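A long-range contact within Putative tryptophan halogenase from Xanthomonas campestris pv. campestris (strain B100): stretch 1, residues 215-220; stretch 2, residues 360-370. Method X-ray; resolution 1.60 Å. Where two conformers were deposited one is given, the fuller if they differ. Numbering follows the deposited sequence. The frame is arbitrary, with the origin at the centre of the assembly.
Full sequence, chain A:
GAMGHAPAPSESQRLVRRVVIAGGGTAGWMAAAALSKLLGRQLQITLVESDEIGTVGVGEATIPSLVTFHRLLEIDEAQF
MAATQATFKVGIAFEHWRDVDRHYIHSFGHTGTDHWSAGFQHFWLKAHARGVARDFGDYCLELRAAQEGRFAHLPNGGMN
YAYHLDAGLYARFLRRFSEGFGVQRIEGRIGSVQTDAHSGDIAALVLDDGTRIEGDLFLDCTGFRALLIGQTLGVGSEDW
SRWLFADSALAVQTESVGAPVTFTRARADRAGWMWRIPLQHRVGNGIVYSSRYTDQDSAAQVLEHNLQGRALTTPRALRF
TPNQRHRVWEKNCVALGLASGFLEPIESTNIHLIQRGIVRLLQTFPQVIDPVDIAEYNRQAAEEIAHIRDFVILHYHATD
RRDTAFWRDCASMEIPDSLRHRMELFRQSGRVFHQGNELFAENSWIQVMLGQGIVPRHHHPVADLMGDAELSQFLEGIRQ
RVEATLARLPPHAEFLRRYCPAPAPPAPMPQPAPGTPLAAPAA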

ATOM      1  N   GLY A 215     -22.478  13.032 -25.706  1.00 21.60           N
ATOM      2  CA  GLY A 215     -22.092  12.831 -24.319  1.00 19.34           C
ATOM      3  C   GLY A 215     -20.891  13.671 -23.962  1.00 23.44           C
ATOM      4  O   GLY A 215     -20.237  14.280 -24.818  1.00 20.40           O
ATOM      5  N   ASP A 216     -20.600  13.691 -22.663  1.00 16.76           N
ATOM      6  CA  ASP A 216     -19.448  14.409 -22.132  1.00 17.13           C
ATOM      7  C   ASP A 216     -18.290  13.480 -21.813  1.00 18.11           C
ATOM      8  O   ASP A 216     -17.130  13.885 -21.909  1.00 19.09           O
ATOM      9  CB  ASP A 216     -19.842  15.183 -20.865  1.00 17.08           C
ATOM     10  CG  ASP A 216     -21.007  16.129 -21.114  1.00 20.02           C
ATOM     11  OD1 ASP A 216     -20.964  16.866 -22.127  1.00 24.34           O
ATOM     12  OD2 ASP A 216     -21.987  16.095 -20.330  1.00 18.42           O
ATOM     13  N   LEU A 217     -18.598  12.275 -21.375  1.00 17.67           N
ATOM     14  CA  LEU A 217     -17.598  11.283 -21.003  1.00 14.59           C
ATOM     15  C   LEU A 217     -18.078   9.985 -21.607  1.00 16.23           C
ATOM     16  O   LEU A 217     -19.266   9.680 -21.532  1.00 15.59           O
ATOM     17  CB  LEU A 217     -17.472  11.156 -19.495  1.00 16.22           C
ATOM     18  CG  LEU A 217     -16.547  10.061 -18.987  1.00 19.10           C
ATOM     19  CD1 LEU A 217     -15.078  10.489 -19.181  1.00 19.12           C
ATOM     20  CD2 LEU A 217     -16.853   9.874 -17.497  1.00 18.61           C
ATOM     21  N   PHE A 218     -17.164   9.246 -22.209  1.00 15.61           N
ATOM     22  CA  PHE A 218     -17.487   8.034 -22.935  1.00 16.19           C
ATOM     23  C   PHE A 218     -16.701   6.897 -22.313  1.00 16.82           C
ATOM     24  O   PHE A 218     -15.488   7.014 -22.144  1.00 15.56           O
ATOM     25  CB  PHE A 218     -17.124   8.156 -24.418  1.00 15.97           C
ATOM     26  CG  PHE A 218     -18.029   9.137 -25.157  1.00 15.22           C
ATOM     27  CD1 PHE A 218     -17.809  10.496 -25.062  1.00 19.58           C
ATOM     28  CD2 PHE A 218     -19.143   8.670 -25.864  1.00 18.43           C
ATOM     29  CE1 PHE A 218     -18.654  11.379 -25.698  1.00 18.40           C
ATOM     30  CE2 PHE A 218     -19.981   9.545 -26.516  1.00 19.09           C
ATOM     31  CZ  PHE A 218     -19.734  10.896 -26.446  1.00 17.46           C
ATOM     32  N   LEU A 219     -17.369   5.794 -22.027  1.00 15.25           N
ATOM     33  CA  LEU A 219     -16.656   4.605 -21.561  1.00 14.15           C
ATOM     34  C   LEU A 219     -16.587   3.602 -22.703  1.00 14.29           C
ATOM     35  O   LEU A 219     -17.629   3.186 -23.236  1.00 14.91           O
ATOM     36  CB  LEU A 219     -17.359   3.973 -20.362  1.00 12.54           C
ATOM     37  CG  LEU A 219     -17.679   4.932 -19.198  1.00 15.05           C
ATOM     38  CD1 LEU A 219     -18.270   4.135 -18.007  1.00 15.13           C
ATOM     39  CD2 LEU A 219     -16.463   5.770 -18.810  1.00 15.78           C
ATOM     40  N   ASP A 220     -15.369   3.174 -23.066  1.00 14.16           N
ATOM     41  CA  ASP A 220     -15.212   2.209 -24.163  1.00 12.92           C
ATOM     42  C   ASP A 220     -15.233   0.798 -23.590  1.00 13.43           C
ATOM     43  O   ASP A 220     -14.268   0.349 -22.966  1.00 15.57           O
ATOM     44  CB  ASP A 220     -13.913   2.446 -24.931  1.00 15.83           C
ATOM     45  CG  ASP A 220     -13.871   1.651 -26.211  1.00 17.65           C
ATOM     46  OD1 ASP A 220     -14.684   0.690 -26.343  1.00 17.16           O
ATOM     47  OD2 ASP A 220     -13.014   1.932 -27.061  1.00 17.74           O
ATOM     48  N   ARG A 360     -11.871   2.925  -9.680  1.00 16.08           N
ATOM     49  CA  ARG A 360     -10.912   4.024  -9.744  1.00 14.60           C
ATOM     50  C   ARG A 360     -11.533   5.246 -10.398  1.00 15.81           C
ATOM     51  O   ARG A 360     -11.298   6.375  -9.950  1.00 17.08           O
ATOM     52  CB  ARG A 360      -9.656   3.615 -10.510  1.00 14.15           C
ATOM     53  CG  ARG A 360      -8.523   4.635 -10.345  1.00 19.16           C
ATOM     54  CD  ARG A 360      -7.362   4.297 -11.269  1.00 18.35           C
ATOM     55  NE  ARG A 360      -6.943   2.905 -11.068  1.00 18.68           N
ATOM     56  CZ  ARG A 360      -7.069   1.940 -11.974  1.00 21.23           C
ATOM     57  NH1 ARG A 360      -7.595   2.167 -13.175  1.00 19.85           N
ATOM     58  NH2 ARG A 360      -6.660   0.711 -11.651  1.00 24.95           N
ATOM     59  N   LEU A 361     -12.351   5.034 -11.446  1.00 12.24           N
ATOM     60  CA  LEU A 361     -13.027   6.160 -12.105  1.00 13.26           C
ATOM     61  C   LEU A 361     -13.966   6.854 -11.130  1.00 12.87           C
ATOM     62  O   LEU A 361     -14.038   8.091 -11.085  1.00 15.11           O
ATOM     63  CB  LEU A 361     -13.832   5.671 -13.306  1.00 15.11           C
ATOM     64  CG  LEU A 361     -14.628   6.748 -14.082  1.00 15.12           C
ATOM     65  CD1 LEU A 361     -13.777   7.963 -14.503  1.00 16.80           C
ATOM     66  CD2 LEU A 361     -15.280   6.106 -15.345  1.00 15.42           C
ATOM     67  N   LEU A 362     -14.750   6.064 -10.377  1.00 13.18           N
ATOM     68  CA  LEU A 362     -15.681   6.691  -9.438  1.00 14.27           C
ATOM     69  C   LEU A 362     -14.926   7.450  -8.343  1.00 18.65           C
ATOM     70  O   LEU A 362     -15.397   8.497  -7.857  1.00 18.64           O
ATOM     71  CB  LEU A 362     -16.614   5.624  -8.852  1.00 15.76           C
ATOM     72  CG  LEU A 362     -17.605   5.121  -9.904  1.00 19.00           C
ATOM     73  CD1 LEU A 362     -18.491   3.986  -9.334  1.00 17.46           C
ATOM     74  CD2 LEU A 362     -18.463   6.253 -10.471  1.00 20.15           C
ATOM     75  N   GLN A 363     -13.763   6.949  -7.935  1.00 12.49           N
ATOM     76  CA  GLN A 363     -12.980   7.668  -6.931  1.00 15.79           C
ATOM     77  C   GLN A 363     -12.325   8.929  -7.473  1.00 19.29           C
ATOM     78  O   GLN A 363     -11.881   9.761  -6.674  1.00 25.85           O
ATOM     79  CB  GLN A 363     -11.916   6.732  -6.335  1.00 13.03           C
ATOM     80  CG  GLN A 363     -12.558   5.696  -5.447  1.00 16.45           C
ATOM     81  CD  GLN A 363     -11.583   4.728  -4.894  1.00 26.27           C
ATOM     82  OE1 GLN A 363     -10.617   4.378  -5.551  1.00 26.85           O
ATOM     83  NE2 GLN A 363     -11.857   4.229  -3.697  1.00 29.91           N
ATOM     84  N   THR A 364     -12.266   9.105  -8.787  1.00 15.23           N
ATOM     85  CA  THR A 364     -11.733  10.334  -9.373  0.51 19.65           C
ATOM     86  C   THR A 364     -12.743  10.955 -10.328  1.00 18.25           C
ATOM     87  O   THR A 364     -12.381  11.596 -11.321  1.00 21.40           O
ATOM     88  CB  THR A 364     -10.403  10.081 -10.082  0.51 22.45           C
ATOM     89  OG1 THR A 364      -9.833  11.337 -10.492  0.51 30.48           O
ATOM     90  CG2 THR A 364     -10.616   9.206 -11.283  0.51 12.73           C
ATOM     91  N   PHE A 365     -14.041  10.799 -10.017  1.00 16.17           N
ATOM     92  CA  PHE A 365     -15.039  11.120 -11.016  1.00 13.21           C
ATOM     93  C   PHE A 365     -15.024  12.616 -11.323  1.00 17.35           C
ATOM     94  O   PHE A 365     -14.976  13.430 -10.400  1.00 16.92           O
ATOM     95  CB  PHE A 365     -16.469  10.683 -10.628  1.00 14.80           C
ATOM     96  CG  PHE A 365     -17.357  10.604 -11.835  1.00 18.97           C
ATOM     97  CD1 PHE A 365     -17.300   9.492 -12.679  1.00 20.06           C
ATOM     98  CD2 PHE A 365     -18.096  11.704 -12.240  1.00 14.26           C
ATOM     99  CE1 PHE A 365     -18.039   9.463 -13.845  1.00 16.71           C
ATOM    100  CE2 PHE A 365     -18.845  11.652 -13.403  1.00 18.49           C
ATOM    101  CZ  PHE A 365     -18.801  10.540 -14.207  1.00 17.86           C
ATOM    102  N   PRO A 366     -15.024  13.006 -12.593  1.00 15.97           N
ATOM    103  CA  PRO A 366     -14.800  14.423 -12.927  1.00 16.41           C
ATOM    104  C   PRO A 366     -16.066  15.248 -12.715  1.00 18.30           C
ATOM    105  O   PRO A 366     -17.169  14.844 -13.114  1.00 17.31           O
ATOM    106  CB  PRO A 366     -14.428  14.383 -14.418  1.00 21.20           C
ATOM    107  CG  PRO A 366     -15.139  13.091 -14.938  1.00 16.68           C
ATOM    108  CD  PRO A 366     -14.940  12.125 -13.776  1.00 16.76           C
ATOM    109  N   GLN A 367     -15.899  16.401 -12.061  1.00 17.71           N
ATOM    110  CA  GLN A 367     -16.784  17.530 -12.369  1.00 18.81           C
ATOM    111  C   GLN A 367     -16.462  18.069 -13.754  1.00 19.04           C
ATOM    112  O   GLN A 367     -17.357  18.283 -14.584  1.00 19.56           O
ATOM    113  CB  GLN A 367     -16.624  18.654 -11.348  1.00 22.93           C
ATOM    114  CG  GLN A 367     -16.888  18.281  -9.943  1.00 24.83           C
ATOM    115  CD  GLN A 367     -18.347  18.435  -9.551  1.00 28.71           C
ATOM    116  OE1 GLN A 367     -19.254  18.596 -10.423  1.00 25.83           O
ATOM    117  NE2 GLN A 367     -18.599  18.364  -8.242  1.00 21.59           N
ATOM    118  N   VAL A 368     -15.190  18.349 -14.000  1.00 17.26           N
ATOM    119  CA  VAL A 368     -14.670  18.687 -15.320  1.00 16.12           C
ATOM    120  C   VAL A 368     -13.480  17.771 -15.538  1.00 18.40           C
ATOM    121  O   VAL A 368     -12.849  17.337 -14.572  1.00 22.34           O
ATOM    122  CB  VAL A 368     -14.234  20.177 -15.454  1.00 24.88           C
ATOM    123  CG1 VAL A 368     -15.412  21.129 -15.178  1.00 21.31           C
ATOM    124  CG2 VAL A 368     -13.018  20.483 -14.542  1.00 23.71           C
ATOM    125  N   ILE A 369     -13.232  17.407 -16.791  1.00 20.09           N
ATOM    126  CA  ILE A 369     -12.111  16.516 -17.097  1.00 18.76           C
ATOM    127  C   ILE A 369     -10.844  17.353 -17.129  1.00 26.67           C
ATOM    128  O   ILE A 369     -10.821  18.428 -17.734  1.00 25.31           O
ATOM    129  CB  ILE A 369     -12.351  15.768 -18.416  1.00 22.57           C
ATOM    130  CG1 ILE A 369     -13.560  14.837 -18.246  1.00 19.25           C
ATOM    131  CG2 ILE A 369     -11.127  14.906 -18.786  1.00 22.11           C
ATOM    132  CD1 ILE A 369     -14.138  14.330 -19.545  1.00 25.59           C
ATOM    133  N   ASP A 370      -9.805  16.892 -16.432  1.00 18.45           N
ATOM    134  CA  ASP A 370      -8.543  17.642 -16.337  1.00 20.48           C
ATOM    135  C   ASP A 370      -7.353  16.713 -16.540  1.00 24.49           C
ATOM    136  O   ASP A 370      -7.364  15.582 -16.035  1.00 21.65           O
ATOM    137  CB  ASP A 370      -8.402  18.304 -14.973  1.00 22.76           C
ATOM    138  CG  ASP A 370      -7.253  19.289 -14.938  1.00 32.69           C
ATOM    139  OD1 ASP A 370      -7.497  20.457 -15.336  1.00 37.72           O
ATOM    140  OD2 ASP A 370      -6.117  18.904 -14.544  1.00 25.01           O
TER

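Not one hydrogen bond crosses this contact, although its touching residues are at least 142 positions apart in the chain and one of the segments is a β-strand, an element usually recognised by the hydrogen bonds of its backbone. The two stretches meet almost entirely through side chains instead, and the example illustrates a general principle: a strand can be packed against a distant helix and the loop that follows it by apolar contact alone, with the backbones held well apart. Here the nearest CA atoms confirm the spacing, Leu217 CA lying 8.5 Å from Ile369 CA and Leu219 CA lying 10.2 Å from Leu361 CA. Gaps of that size leave room for side chains between the two backbones.

The strand, residues 217-220, presents alternate residues to its partner, as extended chains do. Leu217 and Leu219 make contact, whereas Phe218 and Asp220 are out of reach. Leu217 carries the largest share of the covered surface. Its CA-to-CB bond points toward the second stretch, and with chi1 in t and chi2 in p its two methyl groups serve different neighbours. Leu217 CD2 lies 3.9 Å from Phe365 CE1, approaching the ring obliquely, and 4.5 Å from Pro366 CG, a looser contact. Leu217 CD1 meets Ile369 CD1 at 4.0 Å. One leucine thus touches three residues of the loop.

Leu219 engages the helix. Its CA-to-CB bond runs sideways, but the end of the side chain comes nearer, and Leu219 CD2 reaches Leu361 CD2 at 3.7 Å. Leu361, in the helix, points its CA-to-CB bond toward the strand, so the two leucines meet at their methyl tips and span the wider backbone gap. Phe365 behaves like Leu219: its CB sets off sideways, while the ring extends far enough to touch Leu217.

The partners of Leu217 all come from the loop. Thr364 N donates to Leu361 O at 3.1 Å, and the chain beyond it brings Phe365, Pro366 and Ile369 alongside Leu217. Ile369 adds a contact of a different kind, its CD1 lying 3.8 Å from Asp216 O, a methyl packed against a backbone carbonyl. The carboxylate of Asp216 takes no part in this packing; both its oxygens are hydrogen-bonded elsewhere in the structure.

The whole contact buries 220 Å², summed over both sides. The area is modest, and the closest apolar approaches are at ordinary van der Waals distances.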